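Local structure of p800 reaction center core protein (Heliobacterium modesticaldum, 5V8K) at residues 276-280 against 441-445; 445-449 against 583-587; 524-529 against 589-593. The protein forms the core of a homodimeric photosynthetic reaction center, binding bacteriochlorophylls g and g', a lipid, calcium and a [4Fe-4S] cluster. All blocks are in the same frame, centred on the assembly; numbering follows the deposited sequence.

Contact 1. Residues 276-280 against 441-445. With GBF (Bacteriochlorophyll g), chain B.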
loop_
_atom_site.group_PDB
_atom_site.type_symbol
_atom_site.label_atom_id
_atom_site.label_comp_id
_atom_site.label_asym_id
_atom_site.label_seq_id
_atom_site.Cartn_x
_atom_site.Cartn_y
_atom_site.Cartn_z
ATOM N N ILE A 276 6.803 22.552 2.639
ATOM C CA ILE A 276 6.341 21.936 3.867
ATOM C C ILE A 276 7.405 22.044 4.942
ATOM O O ILE A 276 7.100 22.369 6.087
ATOM C CB ILE A 276 5.921 20.484 3.598
ATOM C CG1 ILE A 276 4.685 20.488 2.696
ATOM C CG2 ILE A 276 5.665 19.744 4.912
ATOM C CD1 ILE A 276 4.331 19.158 2.078
ATOM N N GLY A 277 8.672 21.793 4.594
ATOM C CA GLY A 277 9.740 21.962 5.565
ATOM C C GLY A 277 9.945 23.401 5.980
ATOM O O GLY A 277 10.286 23.675 7.130
ATOM N N GLY A 278 9.746 24.342 5.064
ATOM C CA GLY A 278 9.831 25.741 5.447
ATOM C C GLY A 278 8.745 26.135 6.424
ATOM O O GLY A 278 8.996 26.848 7.407
ATOM N N VAL A 279 7.515 25.691 6.164
ATOM C CA VAL A 279 6.415 25.974 7.082
ATOM C C VAL A 279 6.666 25.310 8.433
ATOM O O VAL A 279 6.365 25.887 9.485
ATOM C CB VAL A 279 5.078 25.540 6.448
ATOM C CG1 VAL A 279 3.919 25.612 7.453
ATOM C CG2 VAL A 279 4.786 26.452 5.257
ATOM N N PHE A 280 7.233 24.099 8.434
ATOM C CA PHE A 280 7.583 23.465 9.701
ATOM C C PHE A 280 8.539 24.341 10.514
ATOM O O PHE A 280 8.362 24.502 11.725
ATOM C CB PHE A 280 8.197 22.085 9.459
ATOM C CG PHE A 280 9.039 21.613 10.618
ATOM C CD1 PHE A 280 8.455 21.051 11.741
ATOM C CD2 PHE A 280 10.406 21.790 10.597
ATOM C CE1 PHE A 280 9.231 20.653 12.819
ATOM C CE2 PHE A 280 11.185 21.399 11.664
ATOM C CZ PHE A 280 10.599 20.833 12.781
ATOM N N PHE A 441 3.903 17.768 10.488
ATOM C CA PHE A 441 4.851 17.880 9.383
ATOM C C PHE A 441 4.874 16.609 8.543
ATOM O O PHE A 441 4.751 16.666 7.319
ATOM C CB PHE A 441 6.250 18.199 9.908
ATOM C CG PHE A 441 7.335 17.897 8.906
ATOM C CD1 PHE A 441 7.589 18.766 7.879
ATOM C CD2 PHE A 441 8.029 16.716 8.969
ATOM C CE1 PHE A 441 8.556 18.495 6.937
ATOM C CE2 PHE A 441 9.016 16.395 8.009
ATOM C CZ PHE A 441 9.286 17.293 6.987
ATOM N N TYR A 442 5.034 15.444 9.183
ATOM C CA TYR A 442 5.031 14.189 8.430
ATOM C C TYR A 442 3.736 14.033 7.658
ATOM O O TYR A 442 3.740 13.537 6.521
ATOM C CB TYR A 442 5.215 12.978 9.349
ATOM C CG TYR A 442 6.433 12.977 10.205
ATOM C CD1 TYR A 442 7.682 13.288 9.689
ATOM C CD2 TYR A 442 6.345 12.673 11.552
ATOM C CE1 TYR A 442 8.781 13.313 10.485
ATOM C CE2 TYR A 442 7.476 12.681 12.379
ATOM C CZ TYR A 442 8.708 12.993 11.823
ATOM O OH TYR A 442 9.859 13.065 12.619
ATOM N N LEU A 443 2.593 14.374 8.296
ATOM C CA LEU A 443 1.320 14.135 7.652
ATOM C C LEU A 443 1.182 15.016 6.418
ATOM O O LEU A 443 0.614 14.596 5.409
ATOM C CB LEU A 443 0.164 14.381 8.662
ATOM C CG LEU A 443 -1.267 14.025 8.268
ATOM C CD1 LEU A 443 -1.368 12.533 7.876
ATOM C CD2 LEU A 443 -2.303 14.336 9.350
ATOM N N ALA A 444 1.701 16.240 6.472
ATOM C CA ALA A 444 1.653 17.076 5.279
ATOM C C ALA A 444 2.496 16.473 4.150
ATOM O O ALA A 444 2.087 16.487 2.980
ATOM C CB ALA A 444 2.083 18.495 5.612
ATOM N N ILE A 445 3.646 15.873 4.489
ATOM C CA ILE A 445 4.454 15.178 3.487
ATOM C C ILE A 445 3.643 14.068 2.824
ATOM O O ILE A 445 3.666 13.910 1.602
ATOM C CB ILE A 445 5.742 14.619 4.118
ATOM C CG1 ILE A 445 6.659 15.759 4.652
ATOM C CG2 ILE A 445 6.473 13.728 3.117
ATOM C CD1 ILE A 445 7.262 16.664 3.542
HETATM MG MG GBF B . 15.450 21.577 8.541
HETATM C CHA GBF B . 15.536 20.068 11.737
HETATM C CHB GBF B . 18.303 23.091 9.279
HETATM C CHC GBF B . 15.638 22.290 5.153
HETATM C CHD GBF B . 12.697 19.399 7.870
HETATM N NA GBF B . 16.587 21.670 10.176
HETATM C C1A GBF B . 16.629 21.007 11.335
HETATM C C2A GBF B . 17.627 21.442 12.375
HETATM C C3A GBF B . 18.264 22.630 11.653
HETATM C C4A GBF B . 17.688 22.433 10.281
HETATM C CMA GBF B . 17.841 23.979 12.225
HETATM C CAA GBF B . 18.672 20.423 12.818
HETATM C CBA GBF B . 19.406 19.806 11.637
HETATM C CGA GBF B . 20.666 19.098 12.086
HETATM O O1A GBF B . 21.168 19.348 13.171
HETATM O O2A GBF B . 21.533 18.663 11.017
HETATM N NB GBF B . 16.834 22.531 7.382
HETATM C C1B GBF B . 17.912 23.195 7.857
HETATM C C2B GBF B . 18.510 23.923 6.827
HETATM C C3B GBF B . 17.758 23.673 5.669
HETATM C C4B GBF B . 16.709 22.811 6.073
HETATM C CMB GBF B . 19.767 24.755 6.989
HETATM C CAB GBF B . 17.962 24.209 4.290
HETATM C CBB GBF B . 18.753 25.200 3.872
HETATM N NC GBF B . 14.331 21.035 6.907
HETATM C C1C GBF B . 14.587 21.338 5.629
HETATM C C2C GBF B . 13.877 20.746 4.465
HETATM C C3C GBF B . 13.104 19.918 5.398
HETATM C C4C GBF B . 13.341 20.125 6.752
HETATM C CMC GBF B . 13.077 21.863 3.817
HETATM C CAC GBF B . 12.091 18.929 4.967
HETATM C CBC GBF B . 11.732 18.651 3.533
HETATM N ND GBF B . 14.395 20.095 9.413
HETATM C C1D GBF B . 13.309 19.376 9.205
HETATM C C2D GBF B . 12.620 18.444 10.313
HETATM C C3D GBF B . 13.598 18.859 11.204
HETATM C C4D GBF B . 14.600 19.765 10.733
HETATM C CMD GBF B . 11.393 17.580 10.352
HETATM C CAD GBF B . 14.047 18.420 12.542
HETATM O OBD GBF B . 13.457 17.875 13.514
HETATM C CBD GBF B . 15.261 19.215 12.916
HETATM C CGD GBF B . 14.933 20.117 14.034
HETATM O O1D GBF B . 15.252 19.918 15.190
HETATM O O2D GBF B . 14.235 21.313 13.702
HETATM C CED GBF B . 13.536 21.938 14.753
HETATM C C1 GBF B . 22.393 17.538 11.176
HETATM C C2 GBF B . 23.117 17.301 9.876
HETATM C C3 GBF B . 24.363 17.760 9.651
HETATM C C4 GBF B . 25.103 18.533 10.726
HETATM C C5 GBF B . 24.977 17.460 8.294
HETATM C C6 GBF B . 26.490 17.323 8.382
HETATM C C7 GBF B . 27.021 16.657 7.132
HETATM C C8 GBF B . 27.902 15.632 7.154
HETATM C C9 GBF B . 28.439 15.086 8.449
HETATM C C10 GBF B . 28.423 15.010 5.876
HETATM C C11 GBF B . 27.308 14.660 4.900
HETATM C C12 GBF B . 27.808 14.815 3.479
HETATM C C13 GBF B . 27.018 14.444 2.465
HETATM C C14 GBF B . 25.666 13.885 2.784
HETATM C C15 GBF B . 27.469 14.578 1.029
#

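Contact 2. Residues 445-449 against 583-587. With DGG (1-[glycerolylphosphonyl]-2-[8-(2-hexyl-cyclopropyl)-octanal-1-yl]-3-[hexadecanal-1-yl]-glycerol), chain C.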
loop_
_atom_site.group_PDB
_atom_site.type_symbol
_atom_site.label_atom_id
_atom_site.label_comp_id
_atom_site.label_asym_id
_atom_site.label_seq_id
_atom_site.Cartn_x
_atom_site.Cartn_y
_atom_site.Cartn_z
ATOM N N ILE A 445 3.646 15.873 4.489
ATOM C CA ILE A 445 4.454 15.178 3.487
ATOM C C ILE A 445 3.643 14.068 2.824
ATOM O O ILE A 445 3.666 13.910 1.602
ATOM C CB ILE A 445 5.742 14.619 4.118
ATOM C CG1 ILE A 445 6.659 15.759 4.652
ATOM C CG2 ILE A 445 6.473 13.728 3.117
ATOM C CD1 ILE A 445 7.262 16.664 3.542
ATOM N N PHE A 446 2.960 13.251 3.634
ATOM C CA PHE A 446 2.092 12.182 3.128
ATOM C C PHE A 446 1.013 12.742 2.210
ATOM O O PHE A 446 0.786 12.233 1.108
ATOM C CB PHE A 446 1.388 11.452 4.289
ATOM C CG PHE A 446 2.238 10.466 5.036
ATOM C CD1 PHE A 446 2.799 9.387 4.395
ATOM C CD2 PHE A 446 2.424 10.599 6.400
ATOM C CE1 PHE A 446 3.598 8.444 5.115
ATOM C CE2 PHE A 446 3.217 9.691 7.132
ATOM C CZ PHE A 446 3.809 8.610 6.473
ATOM N N PHE A 447 0.269 13.738 2.702
ATOM C CA PHE A 447 -0.842 14.321 1.950
ATOM C C PHE A 447 -0.376 14.958 0.635
ATOM O O PHE A 447 -1.156 15.061 -0.327
ATOM C CB PHE A 447 -1.547 15.381 2.817
ATOM C CG PHE A 447 -2.536 14.827 3.864
ATOM C CD1 PHE A 447 -2.581 13.486 4.206
ATOM C CD2 PHE A 447 -3.417 15.682 4.486
ATOM C CE1 PHE A 447 -3.494 13.013 5.169
ATOM C CE2 PHE A 447 -4.328 15.209 5.456
ATOM C CZ PHE A 447 -4.358 13.868 5.778
ATOM N N SER A 448 0.878 15.419 0.585
ATOM C CA SER A 448 1.376 16.137 -0.593
ATOM C C SER A 448 1.414 15.253 -1.822
ATOM O O SER A 448 1.505 15.768 -2.940
ATOM C CB SER A 448 2.771 16.729 -0.339
ATOM O OG SER A 448 3.789 15.723 -0.368
ATOM N N LEU A 449 1.337 13.943 -1.646
ATOM C CA LEU A 449 1.149 13.054 -2.783
ATOM C C LEU A 449 -0.135 13.316 -3.557
ATOM O O LEU A 449 -0.193 12.953 -4.740
ATOM C CB LEU A 449 1.164 11.590 -2.347
ATOM C CG LEU A 449 2.506 11.189 -1.740
ATOM C CD1 LEU A 449 2.453 9.795 -1.183
ATOM C CD2 LEU A 449 3.642 11.277 -2.772
ATOM N N CYS A 583 8.118 7.854 7.193
ATOM C CA CYS A 583 7.582 8.881 6.319
ATOM C C CYS A 583 8.555 9.180 5.189
ATOM O O CYS A 583 8.160 9.231 4.025
ATOM C CB CYS A 583 7.250 10.139 7.123
ATOM S SG CYS A 583 6.747 11.571 6.119
ATOM N N PHE A 584 9.832 9.381 5.521
ATOM C CA PHE A 584 10.849 9.655 4.512
ATOM C C PHE A 584 10.839 8.590 3.417
ATOM O O PHE A 584 10.788 8.911 2.228
ATOM C CB PHE A 584 12.251 9.741 5.145
ATOM C CG PHE A 584 13.319 9.891 4.131
ATOM C CD1 PHE A 584 13.570 11.132 3.573
ATOM C CD2 PHE A 584 14.010 8.799 3.665
ATOM C CE1 PHE A 584 14.524 11.298 2.611
ATOM C CE2 PHE A 584 14.981 8.965 2.679
ATOM C CZ PHE A 584 15.227 10.233 2.162
ATOM N N LEU A 585 10.892 7.315 3.802
ATOM C CA LEU A 585 10.951 6.238 2.827
ATOM C C LEU A 585 9.626 5.988 2.101
ATOM O O LEU A 585 9.643 5.550 0.945
ATOM C CB LEU A 585 11.416 4.955 3.506
ATOM C CG LEU A 585 12.873 4.900 3.929
ATOM C CD1 LEU A 585 13.112 3.587 4.657
ATOM C CD2 LEU A 585 13.839 5.024 2.728
ATOM N N PHE A 586 8.487 6.184 2.773
ATOM C CA PHE A 586 7.194 6.019 2.130
ATOM C C PHE A 586 7.067 7.012 0.982
ATOM O O PHE A 586 6.803 6.636 -0.168
ATOM C CB PHE A 586 6.082 6.214 3.201
ATOM C CG PHE A 586 4.723 5.958 2.732
ATOM C CD1 PHE A 586 4.074 6.841 1.924
ATOM C CD2 PHE A 586 4.065 4.834 3.151
ATOM C CE1 PHE A 586 2.760 6.621 1.523
ATOM C CE2 PHE A 586 2.745 4.587 2.782
ATOM C CZ PHE A 586 2.096 5.491 1.942
ATOM N N PHE A 587 7.381 8.223 1.329
ATOM C CA PHE A 587 7.358 9.352 0.398
ATOM C C PHE A 587 8.369 9.159 -0.790
ATOM O O PHE A 587 8.037 9.237 -1.931
ATOM C CB PHE A 587 7.626 10.721 1.053
ATOM C CG PHE A 587 7.519 11.902 0.107
ATOM C CD1 PHE A 587 6.290 12.374 -0.304
ATOM C CD2 PHE A 587 8.641 12.578 -0.349
ATOM C CE1 PHE A 587 6.200 13.447 -1.125
ATOM C CE2 PHE A 587 8.532 13.646 -1.175
ATOM C CZ PHE A 587 7.310 14.087 -1.554
HETATM C C11 DGG C . 17.056 5.778 5.165
HETATM C C10 DGG C . 17.710 6.328 6.410
HETATM C C9 DGG C . 17.509 7.833 6.451
HETATM C C8 DGG C . 16.053 8.241 6.303
HETATM C C7 DGG C . 15.866 9.711 5.955
HETATM C C6 DGG C . 16.040 10.687 7.102
HETATM C C5 DGG C . 15.723 10.049 8.426
HETATM C C4 DGG C . 15.994 10.985 9.584
HETATM C C3 DGG C . 15.646 10.300 10.891
HETATM C C2 DGG C . 15.825 11.229 12.070
HETATM C C1 DGG C . 15.528 10.487 13.338
HETATM O O1 DGG C . 15.667 9.311 13.402
HETATM O O17 DGG C . 15.059 11.156 14.493
HETATM C C17 DGG C . 15.025 10.531 15.757
HETATM C C19 DGG C . 14.736 11.586 16.825
HETATM O O19 DGG C . 13.412 12.089 16.652
HETATM C C21 DGG C . 13.216 13.486 16.381
HETATM O O21 DGG C . 13.884 14.222 17.047
HETATM C C22 DGG C . 12.276 13.903 15.277
HETATM C C23 DGG C . 12.752 13.496 13.867
HETATM C C24 DGG C . 12.931 14.617 12.836
HETATM C C25 DGG C . 14.223 14.592 12.002
HETATM C C26 DGG C . 14.085 15.182 10.605
HETATM C C27 DGG C . 13.411 14.205 9.663
HETATM C C28 DGG C . 13.183 14.783 8.276
HETATM C C29 DGG C . 12.859 13.703 7.261
HETATM C C30 DGG C . 11.515 13.001 7.359
HETATM C C31 DGG C . 10.774 13.057 6.044
HETATM C C32 DGG C . 11.166 14.268 5.236
HETATM C C33 DGG C . 10.436 14.332 3.923
HETATM C C18 DGG C . 14.896 11.041 18.227
HETATM P P DGG C . 14.239 9.494 20.043
HETATM O OP1 DGG C . 14.358 10.660 20.946
HETATM O OP2 DGG C . 13.938 10.086 18.618
HETATM O OP3 DGG C . 15.421 8.645 19.798
HETATM O OP4 DGG C . 13.103 8.511 20.535
HETATM C C40 DGG C . 13.436 7.276 21.172
HETATM C C41 DGG C . 12.769 7.096 22.549
HETATM O O42 DGG C . 12.423 8.352 23.131
HETATM C C43 DGG C . 13.587 6.267 23.559
HETATM O O44 DGG C . 13.988 5.041 22.955
#

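Contact 3. Residues 524-529 against 589-593. With GB0 (Bacteriochlorophyll g'), chain D.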
loop_
_atom_site.group_PDB
_atom_site.type_symbol
_atom_site.label_atom_id
_atom_site.label_comp_id
_atom_site.label_asym_id
_atom_site.label_seq_id
_atom_site.Cartn_x
_atom_site.Cartn_y
_atom_site.Cartn_z
ATOM N N ALA A 524 13.759 -1.212 -10.440
ATOM C CA ALA A 524 13.520 -0.062 -9.594
ATOM C C ALA A 524 12.142 -0.127 -8.955
ATOM O O ALA A 524 11.994 0.121 -7.753
ATOM C CB ALA A 524 13.654 1.213 -10.400
ATOM N N LEU A 525 11.115 -0.439 -9.758
ATOM C CA LEU A 525 9.765 -0.535 -9.235
ATOM C C LEU A 525 9.696 -1.589 -8.157
ATOM O O LEU A 525 9.202 -1.335 -7.066
ATOM C CB LEU A 525 8.762 -0.864 -10.342
ATOM C CG LEU A 525 8.219 0.188 -11.279
ATOM C CD1 LEU A 525 7.145 -0.414 -12.162
ATOM C CD2 LEU A 525 7.621 1.304 -10.557
ATOM N N LEU A 526 10.175 -2.792 -8.459
ATOM C CA LEU A 526 10.057 -3.882 -7.504
ATOM C C LEU A 526 10.774 -3.565 -6.205
ATOM O O LEU A 526 10.242 -3.829 -5.125
ATOM C CB LEU A 526 10.611 -5.175 -8.090
ATOM C CG LEU A 526 9.776 -5.824 -9.190
ATOM C CD1 LEU A 526 10.589 -6.935 -9.826
ATOM C CD2 LEU A 526 8.549 -6.387 -8.622
ATOM N N GLY A 527 11.991 -3.023 -6.278
ATOM C CA GLY A 527 12.707 -2.727 -5.040
ATOM C C GLY A 527 12.023 -1.625 -4.244
ATOM O O GLY A 527 11.882 -1.710 -3.024
ATOM N N ALA A 528 11.561 -0.593 -4.930
ATOM C CA ALA A 528 10.867 0.484 -4.253
ATOM C C ALA A 528 9.568 0.011 -3.593
ATOM O O ALA A 528 9.201 0.488 -2.506
ATOM C CB ALA A 528 10.584 1.589 -5.260
ATOM N N HIS A 529 8.830 -0.879 -4.260
ATOM C CA HIS A 529 7.597 -1.393 -3.690
ATOM C C HIS A 529 7.882 -2.158 -2.400
ATOM O O HIS A 529 7.141 -2.033 -1.418
ATOM C CB HIS A 529 6.847 -2.298 -4.687
ATOM C CG HIS A 529 6.100 -1.565 -5.742
ATOM N ND1 HIS A 529 6.692 -0.641 -6.576
ATOM C CD2 HIS A 529 4.800 -1.628 -6.118
ATOM C CE1 HIS A 529 5.787 -0.164 -7.413
ATOM N NE2 HIS A 529 4.639 -0.749 -7.152
ATOM N N MET A 589 10.031 6.394 -1.788
ATOM C CA MET A 589 9.802 5.221 -2.634
ATOM C C MET A 589 8.638 5.442 -3.606
ATOM O O MET A 589 8.664 4.933 -4.735
ATOM C CB MET A 589 9.569 3.976 -1.786
ATOM C CG MET A 589 10.792 3.459 -1.037
ATOM S SD MET A 589 12.213 3.090 -2.069
ATOM C CE MET A 589 13.122 4.542 -1.730
ATOM N N THR A 590 7.634 6.211 -3.203
ATOM C CA THR A 590 6.605 6.621 -4.151
ATOM C C THR A 590 7.219 7.448 -5.272
ATOM O O THR A 590 6.952 7.215 -6.456
ATOM C CB THR A 590 5.527 7.425 -3.443
ATOM O OG1 THR A 590 4.889 6.623 -2.421
ATOM C CG2 THR A 590 4.523 7.876 -4.429
ATOM N N ILE A 591 8.086 8.393 -4.915
ATOM C CA ILE A 591 8.746 9.222 -5.917
ATOM C C ILE A 591 9.630 8.372 -6.852
ATOM O O ILE A 591 9.713 8.648 -8.054
ATOM C CB ILE A 591 9.546 10.351 -5.230
ATOM C CG1 ILE A 591 8.646 11.290 -4.424
ATOM C CG2 ILE A 591 10.289 11.187 -6.273
ATOM C CD1 ILE A 591 7.379 11.712 -5.094
ATOM N N VAL A 592 10.291 7.326 -6.330
ATOM C CA VAL A 592 11.110 6.448 -7.180
ATOM C C VAL A 592 10.245 5.809 -8.261
ATOM O O VAL A 592 10.648 5.690 -9.426
ATOM C CB VAL A 592 11.804 5.355 -6.350
ATOM C CG1 VAL A 592 12.278 4.208 -7.248
ATOM C CG2 VAL A 592 12.954 5.931 -5.536
ATOM N N CYS A 593 9.054 5.358 -7.872
ATOM C CA CYS A 593 8.142 4.716 -8.809
ATOM C C CYS A 593 7.734 5.696 -9.902
ATOM O O CYS A 593 7.743 5.356 -11.097
ATOM C CB CYS A 593 6.938 4.191 -8.045
ATOM S SG CYS A 593 7.303 2.736 -7.004
HETATM C C1 GB0 D . -0.527 7.497 -3.505
HETATM C C2 GB0 D . -1.004 8.114 -4.786
HETATM C C3 GB0 D . -1.552 7.337 -5.686
HETATM C C4 GB0 D . -1.715 5.874 -5.469
HETATM C C5 GB0 D . -2.003 7.964 -6.941
HETATM C C6 GB0 D . -3.454 7.649 -7.183
HETATM N NB GB0 D . 1.438 -1.543 -6.460
HETATM N ND GB0 D . 2.827 1.067 -9.091
HETATM C C10 GB0 D . -4.679 10.124 -9.876
HETATM C C11 GB0 D . -6.023 10.818 -9.794
HETATM C C12 GB0 D . -6.555 11.048 -11.190
HETATM C C13 GB0 D . -7.479 11.995 -11.405
HETATM C C14 GB0 D . -7.963 12.861 -10.295
HETATM C C15 GB0 D . -8.094 12.223 -12.758
HETATM C C1A GB0 D . 2.599 2.505 -6.349
HETATM C C1B GB0 D . 1.507 -1.458 -5.133
HETATM C C1C GB0 D . 1.532 -2.614 -9.354
HETATM C C1D GB0 D . 3.195 1.109 -10.341
HETATM C C2A GB0 D . 2.935 3.155 -5.025
HETATM C C2B GB0 D . 1.150 -2.687 -4.612
HETATM C C2C GB0 D . 1.307 -3.432 -10.575
HETATM C C2D GB0 D . 3.747 2.410 -11.055
HETATM C C3A GB0 D . 3.074 1.942 -4.134
HETATM C C3B GB0 D . 0.863 -3.547 -5.648
HETATM C C3C GB0 D . 1.944 -2.346 -11.351
HETATM C C3D GB0 D . 3.590 3.093 -9.852
HETATM C C4A GB0 D . 2.432 0.931 -5.038
HETATM C C4B GB0 D . 1.100 -2.814 -6.811
HETATM C C4C GB0 D . 2.401 -1.255 -10.633
HETATM C C4D GB0 D . 3.092 2.368 -8.725
HETATM C C7 GB0 D . -3.845 8.288 -8.484
HETATM C C8 GB0 D . -4.311 9.539 -8.537
HETATM C C9 GB0 D . -4.400 10.362 -7.292
HETATM C CAA GB0 D . 1.851 4.103 -4.530
HETATM C CAB GB0 D . 0.410 -4.938 -5.375
HETATM C CAC GB0 D . 2.134 -2.335 -12.816
HETATM C CAD GB0 D . 3.830 4.472 -9.418
HETATM C CBA GB0 D . 2.303 4.854 -3.282
HETATM C CBB GB0 D . 0.393 -5.937 -6.193
HETATM C CBC GB0 D . 1.693 -3.472 -13.709
HETATM C CBD GB0 D . 3.466 4.562 -7.964
HETATM C CED GB0 D . 1.944 7.956 -7.459
HETATM C CGA GB0 D . 1.255 5.852 -2.844
HETATM C CGD GB0 D . 2.388 5.575 -7.865
HETATM C CHA GB0 D . 3.075 3.179 -7.580
HETATM C CHB GB0 D . 1.929 -0.210 -4.477
HETATM C CHC GB0 D . 1.000 -3.347 -8.187
HETATM C CHD GB0 D . 3.047 -0.072 -11.200
HETATM C CMA GB0 D . 4.522 1.497 -3.820
HETATM C CMB GB0 D . 0.981 -3.050 -3.182
HETATM C CMC GB0 D . 2.127 -4.724 -10.493
HETATM C CMD GB0 D . 4.208 2.737 -12.410
HETATM N NA GB0 D . 2.522 1.172 -6.342
HETATM N NC GB0 D . 2.117 -1.428 -9.334
HETATM O O1A GB0 D . 0.734 5.809 -1.737
HETATM O O1D GB0 D . 1.216 5.388 -8.165
HETATM O O2A GB0 D . 0.622 6.702 -3.836
HETATM O O2D GB0 D . 2.812 6.853 -7.413
HETATM O OBD GB0 D . 4.327 5.512 -9.965
HETATM MG MG GB0 D . 2.418 -0.271 -7.696
#

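Contact 1. Residues 276-280 against 441-445
Phe441 reaches from helix 437-447 into the angle between Ile276, Phe280 and a bacteriochlorophyll g, and every atom of its ring beyond CG touches one of them or the neighbouring Gly277. Its CB lies 4.0 Å from Phe280 CD1. With CG anti to the backbone N (chi1 162°), the ring leans across toward the other helix, and its two sides then part company. On one side CD1 touches Phe280 CB at 3.7 Å and CD1 and CE1 both meet Ile276 CG2, while CE1 also reaches Gly277 CA at 3.9 Å. On the other side CD2 and CE2 run under the pigment methyl CMD, with CE2 to CMD at 3.5 Å, and CZ ends against CAC of the same pigment. CMD covers one face of the ring; Ile445 CG1 covers the opposite face.

The Phe280 and Phe441 rings meet obliquely, planes at 56°. The tip of Phe280 goes to the pigment, CE2 lying 3.5 Å from C3D. The branch methyl CG2 of Ile276 is shared, touching Phe441, Ala444 CB and, at 3.7 Å, Ile445 CD1, whereas CD1 of Ile276 rests near Ala444 O. Gly277 brings bare backbone up to the pigment methyl CMC; a CB at this place would collide with it.

The two predicted transmembrane helices run antiparallel, their local axes 10.0 Å apart at 164°, and Met399 of helix 376-401 touches both phenylalanines. No hydrogen bond crosses between 276-280 and 441-445. Cohesion therefore comes from dispersion and close fit. Phe280 lies over the macrocycle at ring D, while Phe441 and Gly277 meet its peripheral carbon groups, giving the bacteriochlorophyll g an apolar surrounding on this side.

Contact 2. Residues 445-449 against 583-587
Phe446 and Phe586 make a T-shaped (edge-to-face) pair: the CE1 edge of Phe446 points at the face of Phe586, planes at 82°, ring centroids 5.1 Å apart. Phe446 CE1 comes within 3.6 Å of Phe586 CD1. One face of the Phe446 ring carries the sulfur of Cys583, with SG 4.3 Å from the ring centroid and just 16° off the normal, a sulfur-aromatic contact; CZ of the same ring lies against Cys583 CB. At the edge of Phe586 stands Leu449 CD1. Phe587 has a CH-pi contact, Ile445 CG2 sitting over its face 4.0 Å from the centroid, and the two side chains cross at about a right angle. Ser448 OG and Leu449 CD2 approach the Phe587 ring obliquely, both nearest its CE1, at 3.4 Å and 3.7 Å respectively. One lipid tail passes Phe584, with carbon C7 over a face of that ring at a spacing too short to be taken literally; the end of the other tail reaches Ile445, whose CD1 is 4.0 Å from C33.

The Ser448 hydroxyl is satisfied within its own segment. Ser448 OG donates to Ile445 O over 2.7 Å, because chi1 of 75° tucks the hydroxyl between the backbone N and the carbonyl carbon and so back toward the preceding turn. Ser448 N gives that oxygen only a weak bond.

Several helices close round the site. From helix 520-539, Trp532 meets the Phe586 ring and Leu539 packs on Phe446; Phe540 of the second subunit also reaches Phe586. Helix 258-291 lays Ile272 on Ser448 and Val269 on Phe587, so helices 437-447 and 575-599 meet with helices 520-539 and 258-291 packed against the joint.

Contact 3. Residues 524-529 against 589-593
His529 and Cys593 bring the two helices together at a bacteriochlorophyll g'. By metal coordination, His529 NE2 is the axial ligand of the pigment magnesium at 2.3 Å. Its CG stands beside the backbone N (chi1 -78°), which turns the ring back so that ND1 gives a weak bond to Leu525 O. Pigment methyl CMA covers one ring face.

The sulfur contacts come next: Cys593 SG approaches the imidazole obliquely, 3.3 Å from His529 CE1, and also meets Leu525 CD2 at 3.8 Å. Apolar packing centres on Ala528, whose CB touches Val592 CG1 at 3.7 Å and lies close to Met589 SD; its small size is consistent with the antiparallel axes approaching to 8.9 Å.

Thr590 faces the pigment, OG1 3.2 Å from CBA and CG2 3.6 Å from O2D, and its hydroxyl is bonded to Phe586 O. With an alanine here the pigment's side groups would probably lose this flank and be freer to shift, and Phe586 O would lose its hydroxyl partner.

A ligand histidine with a weak bond to a backbone carbonyl and a sulfur beside its ring is consistent with a well-oriented pigment of the P800 pair, bacteriochlorophyll g' in heliobacteria.

Overall arrangement
The three contacts form a chain of helix packings. Contacts 1 and 2, with centres about 10 Å apart, share Ile445 and both use helix 437-447; they also touch where Ile276 CD1 lies 3.8 Å from Ser448 CB. Helix 575-599 carries the line on to contact 3, whose centre is about 13 Å from that of contact 2, and the two meet at Leu449 CD2 and Thr590 CG2, 3.9 Å apart. Contacts 1 and 3 stay separate, their nearest atoms about 8 Å apart. Pigments and lipid border the whole line: bacteriochlorophyll g at contact 1, the lipid tails at contact 2, and the magnesium-bound bacteriochlorophyll g' at contact 3; a bacteriochlorophyll g' also lies about 4 Å from the Phe586 side chain of contact 2.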